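Local atomic coordinates of PfVFT1 (Plasmodium falciparum, PDB entry 5JKQ), a protein that probably binds a small solute between the two lobes of a Venus flytrap-type architecture, as in solute-binding proteins, although its ligand and precise role remain uncertain. Residues I34-K39 and W103-Y108; I207-L210 and N214-A217. The protein carries 3 engineered substitutions. All coordinates share one frame; numbering follows the deposited sequence.

Interaction 1 (I34-K39 and W103-Y108)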
loop_
_atom_site.group_PDB
_atom_site.type_symbol
_atom_site.label_atom_id
_atom_site.label_comp_id
_atom_site.label_asym_id
_atom_site.label_seq_id
_atom_site.Cartn_x
_atom_site.Cartn_y
_atom_site.Cartn_z
ATOM N N ILE A 34 -0.632 -14.850 3.877
ATOM C CA ILE A 34 -1.403 -14.662 5.102
ATOM C C ILE A 34 -0.635 -15.223 6.299
ATOM O O ILE A 34 -0.747 -14.712 7.413
ATOM C CB ILE A 34 -2.792 -15.326 5.004
ATOM C CG1 ILE A 34 -3.524 -14.817 3.758
ATOM C CG2 ILE A 34 -3.612 -15.036 6.265
ATOM C CD1 ILE A 34 -4.880 -15.454 3.512
ATOM N N ASP A 35 0.148 -16.272 6.066
ATOM C CA ASP A 35 1.020 -16.814 7.103
ATOM C C ASP A 35 2.047 -15.771 7.527
ATOM O O ASP A 35 2.353 -15.631 8.712
ATOM C CB ASP A 35 1.726 -18.078 6.607
ATOM C CG ASP A 35 0.824 -19.297 6.628
ATOM O OD1 ASP A 35 -0.397 -19.135 6.836
ATOM O OD2 ASP A 35 1.337 -20.418 6.428
ATOM N N LEU A 36 2.571 -15.039 6.548
ATOM C CA LEU A 36 3.562 -14.001 6.801
ATOM C C LEU A 36 2.951 -12.823 7.553
ATOM O O LEU A 36 3.619 -12.176 8.362
ATOM C CB LEU A 36 4.171 -13.520 5.484
ATOM C CG LEU A 36 5.171 -12.369 5.584
ATOM C CD1 LEU A 36 6.433 -12.817 6.306
ATOM C CD2 LEU A 36 5.490 -11.827 4.198
ATOM N N ILE A 37 1.686 -12.535 7.265
ATOM C CA ILE A 37 0.965 -11.471 7.952
ATOM C C ILE A 37 0.773 -11.856 9.416
ATOM O O ILE A 37 0.955 -11.032 10.311
ATOM C CB ILE A 37 -0.398 -11.190 7.267
ATOM C CG1 ILE A 37 -0.163 -10.480 5.931
ATOM C CG2 ILE A 37 -1.309 -10.330 8.147
ATOM C CD1 ILE A 37 -1.389 -10.381 5.044
ATOM N N ASP A 38 0.423 -13.116 9.654
ATOM C CA ASP A 38 0.227 -13.617 11.010
ATOM C C ASP A 38 1.546 -13.666 11.780
ATOM O O ASP A 38 1.597 -13.305 12.956
ATOM C CB ASP A 38 -0.410 -15.011 10.986
ATOM C CG ASP A 38 -1.784 -15.018 10.338
ATOM O OD1 ASP A 38 -2.442 -13.955 10.308
ATOM O OD2 ASP A 38 -2.211 -16.093 9.862
ATOM N N LYS A 39 2.608 -14.112 11.113
ATOM C CA LYS A 39 3.917 -14.240 11.747
ATOM C C LYS A 39 4.407 -12.905 12.300
ATOM O O LYS A 39 4.947 -12.841 13.406
ATOM C CB LYS A 39 4.941 -14.799 10.756
ATOM C CG LYS A 39 6.362 -14.846 11.307
ATOM C CD LYS A 39 7.325 -15.514 10.344
ATOM C CE LYS A 39 8.704 -15.672 10.969
ATOM N NZ LYS A 39 9.263 -14.381 11.465
ATOM N N TRP A 103 7.133 -5.812 5.134
ATOM C CA TRP A 103 7.104 -5.379 3.740
ATOM C C TRP A 103 8.294 -5.903 2.935
ATOM O O TRP A 103 8.117 -6.341 1.798
ATOM C CB TRP A 103 7.036 -3.852 3.665
ATOM C CG TRP A 103 5.660 -3.339 3.929
ATOM C CD1 TRP A 103 5.255 -2.585 4.989
ATOM C CD2 TRP A 103 4.494 -3.565 3.127
ATOM N NE1 TRP A 103 3.911 -2.319 4.895
ATOM C CE2 TRP A 103 3.420 -2.909 3.760
ATOM C CE3 TRP A 103 4.254 -4.254 1.934
ATOM C CZ2 TRP A 103 2.125 -2.921 3.240
ATOM C CZ3 TRP A 103 2.968 -4.264 1.420
ATOM C CH2 TRP A 103 1.922 -3.603 2.072
ATOM N N PRO A 104 9.507 -5.862 3.511
ATOM C CA PRO A 104 10.620 -6.542 2.838
ATOM C C PRO A 104 10.358 -8.035 2.646
ATOM O O PRO A 104 10.635 -8.568 1.570
ATOM C CB PRO A 104 11.798 -6.310 3.788
ATOM C CG PRO A 104 11.470 -5.052 4.479
ATOM C CD PRO A 104 9.975 -5.053 4.650
ATOM N N ASP A 105 9.828 -8.696 3.674
ATOM C CA ASP A 105 9.531 -10.123 3.591
ATOM C C ASP A 105 8.490 -10.421 2.517
ATOM O O ASP A 105 8.542 -11.472 1.880
ATOM C CB ASP A 105 9.035 -10.661 4.938
ATOM C CG ASP A 105 10.165 -11.032 5.883
ATOM O OD1 ASP A 105 11.323 -11.158 5.430
ATOM O OD2 ASP A 105 9.885 -11.213 7.085
ATOM N N VAL A 106 7.546 -9.503 2.327
ATOM C CA VAL A 106 6.546 -9.640 1.270
ATOM C C VAL A 106 7.222 -9.651 -0.098
ATOM O O VAL A 106 6.913 -10.488 -0.946
ATOM C CB VAL A 106 5.498 -8.497 1.323
ATOM C CG1 VAL A 106 4.649 -8.448 0.044
ATOM C CG2 VAL A 106 4.606 -8.652 2.545
HETATM N N MSE A 107 8.147 -8.720 -0.309
HETATM C CA MSE A 107 8.816 -8.606 -1.600
HETATM C C MSE A 107 9.707 -9.819 -1.850
HETATM O O MSE A 107 9.865 -10.253 -2.991
HETATM C CB MSE A 107 9.641 -7.319 -1.676
HETATM C CG MSE A 107 10.261 -7.071 -3.046
HETATM SE SE MSE A 107 8.928 -6.822 -4.453
HETATM C CE MSE A 107 8.643 -4.908 -4.227
ATOM N N TYR A 108 10.282 -10.364 -0.781
ATOM C CA TYR A 108 11.145 -11.536 -0.893
ATOM C C TYR A 108 10.365 -12.760 -1.366
ATOM O O TYR A 108 10.787 -13.445 -2.296
ATOM C CB TYR A 108 11.821 -11.845 0.448
ATOM C CG TYR A 108 12.807 -10.796 0.917
ATOM C CD1 TYR A 108 13.589 -10.089 0.011
ATOM C CD2 TYR A 108 12.956 -10.515 2.267
ATOM C CE1 TYR A 108 14.489 -9.132 0.439
ATOM C CE2 TYR A 108 13.853 -9.557 2.704
ATOM C CZ TYR A 108 14.615 -8.870 1.785
ATOM O OH TYR A 108 15.510 -7.918 2.217
#
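L36 and V106 mark the closest backbone approach between I34-K39, on helix 32-39, and W103-Y108, on helix 102-118, with their CA atoms 7.6 Å apart. Regular i to i+4 bonds run along both segments, such as D38 N to I34 O (3.0 Å) and M107 N to W103 O (3.2 Å). One leucine bridges the gap to side chains and backbone of the other helix. With CG anti to its backbone N (chi1 176°), L36 reaches across and lays CD1 on D105, 3.6 Å from CB and beside OD2. Its CD2 sits between D105 CB and V106, 3.6 Å from V106 N and 3.7 Å from CG2 of the same valine. The same OD2 is hydrogen-bonded to NE2 of H40, the residue just past the end of helix 32-39, which adds a polar tie beside the apolar one. The ammonium of K39 is more distant, its NZ 5.4 Å from D105 OD2, and could contribute only a weak, long-range attraction. F102 and I109 of helix 102-118 also touch L36, widening the apolar patch along that helix. On the far side of helix 102-118, M107, a selenomethionine, meets Y129 of strand 126-132 in the parallel sheet, while at the flank V106 packs on I175 of strand 175-184 in the mixed sheet.

Interaction 2 (I207-L210 and N214-A217); sequences IACL and NCNA
C209 and C215 are joined by a disulfide, SG to SG 2.0 Å, that fastens the end of strand 206-209 to the first turn of helix 212-222. Its central torsion of 98° is positive and near the usual 90°, giving the bridge a right-handed twist. On the strand, SG of C209 stands beside the backbone N and anti to the carbonyl carbon (chi1 -57°), which directs it at the helix. The chain between the two cysteines is only five residues long, and their CA atoms lie 5.6 Å apart. N214 packs next to the bridge, its CB 3.8 Å from CB of C209. With CG turned beside its own backbone N (chi1 -74°), its amide brings OD1 near N and CB of L210, while ND2 is hydrogen-bonded to OD1 of N179 and OG of S254, two partners that hold the buried amide. The backbone N of N214 takes part in a hydrogen bond with OG1 of T211, which steadies the start of the helix. CG2 of I207 flanks the bridge loosely, 4.4 Å from SG of C215. Here the helix of a beta-alpha-beta unit is pinned to the strand before it. Strand 206-209 runs parallel to both of its neighbours, 227-229, which completes the unit, and 250-253, whose V252 packs against I207, C209 and N214 alike.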
loop_
_atom_site.group_PDB
_atom_site.type_symbol
_atom_site.label_atom_id
_atom_site.label_comp_id
_atom_site.label_asym_id
_atom_site.label_seq_id
_atom_site.Cartn_x
_atom_site.Cartn_y
_atom_site.Cartn_z
ATOM N N ILE A 207 -12.747 16.815 11.394
ATOM C CA ILE A 207 -12.289 15.440 11.578
ATOM C C ILE A 207 -10.789 15.397 11.840
ATOM O O ILE A 207 -10.001 15.999 11.109
ATOM C CB ILE A 207 -12.642 14.574 10.344
ATOM C CG1 ILE A 207 -14.164 14.402 10.269
ATOM C CG2 ILE A 207 -11.946 13.208 10.404
ATOM C CD1 ILE A 207 -14.650 13.546 9.111
ATOM N N ALA A 208 -10.406 14.681 12.895
ATOM C CA ALA A 208 -9.001 14.501 13.242
ATOM C C ALA A 208 -8.471 13.193 12.666
ATOM O O ALA A 208 -9.149 12.167 12.705
ATOM C CB ALA A 208 -8.821 14.525 14.748
ATOM N N CYS A 209 -7.251 13.239 12.137
ATOM C CA CYS A 209 -6.617 12.067 11.542
ATOM C C CYS A 209 -5.134 12.015 11.897
ATOM O O CYS A 209 -4.484 13.047 12.026
ATOM C CB CYS A 209 -6.792 12.081 10.022
ATOM S SG CYS A 209 -8.511 12.169 9.461
ATOM N N LEU A 210 -4.600 10.810 12.054
ATOM C CA LEU A 210 -3.197 10.650 12.414
ATOM C C LEU A 210 -2.313 10.770 11.177
ATOM O O LEU A 210 -1.164 11.201 11.264
ATOM C CB LEU A 210 -2.968 9.306 13.108
ATOM C CG LEU A 210 -1.534 9.000 13.545
ATOM C CD1 LEU A 210 -0.975 10.098 14.439
ATOM C CD2 LEU A 210 -1.478 7.661 14.261
ATOM N N ASN A 214 -5.550 8.553 6.334
ATOM C CA ASN A 214 -6.723 8.339 7.177
ATOM C C ASN A 214 -7.862 9.274 6.777
ATOM O O ASN A 214 -8.996 8.835 6.580
ATOM C CB ASN A 214 -6.390 8.550 8.659
ATOM C CG ASN A 214 -5.574 7.410 9.262
ATOM O OD1 ASN A 214 -4.645 7.650 10.034
ATOM N ND2 ASN A 214 -5.925 6.170 8.931
ATOM N N CYS A 215 -7.557 10.563 6.665
ATOM C CA CYS A 215 -8.557 11.555 6.286
ATOM C C CYS A 215 -9.049 11.352 4.856
ATOM O O CYS A 215 -10.216 11.606 4.556
ATOM C CB CYS A 215 -7.998 12.970 6.446
ATOM S SG CYS A 215 -8.202 13.655 8.108
ATOM N N ASN A 216 -8.164 10.891 3.979
ATOM C CA ASN A 216 -8.526 10.664 2.584
ATOM C C ASN A 216 -9.578 9.570 2.432
ATOM O O ASN A 216 -10.478 9.679 1.601
ATOM C CB ASN A 216 -7.284 10.307 1.763
ATOM C CG ASN A 216 -6.648 11.521 1.105
ATOM O OD1 ASN A 216 -7.340 12.405 0.601
ATOM N ND2 ASN A 216 -5.320 11.566 1.108
ATOM N N ALA A 217 -9.462 8.521 3.238
ATOM C CA ALA A 217 -10.408 7.414 3.184
ATOM C C ALA A 217 -11.823 7.888 3.509
ATOM O O ALA A 217 -12.799 7.340 2.997
ATOM C CB ALA A 217 -9.986 6.309 4.139
#

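The two contacts lie on opposite sides of the centre of the chain, 27 Å apart between centres and about 13 Å between nearest atoms, and share no helix or strand. Interaction 1 is partly buried and joins two helices far apart in sequence by a small apolar touch, with an aspartate-histidine bond at its border. Interaction 2 is buried and joins a strand to the helix that directly follows it, by a covalent bridge beside the N214 amide, which bonds to residues outside the two segments. Strand 175-184 relates them indirectly: its I175 packs on V106 in the first, and its N179 bonds N214 in the second. Packing of separate elements thus contrasts with cross-linking within one unit.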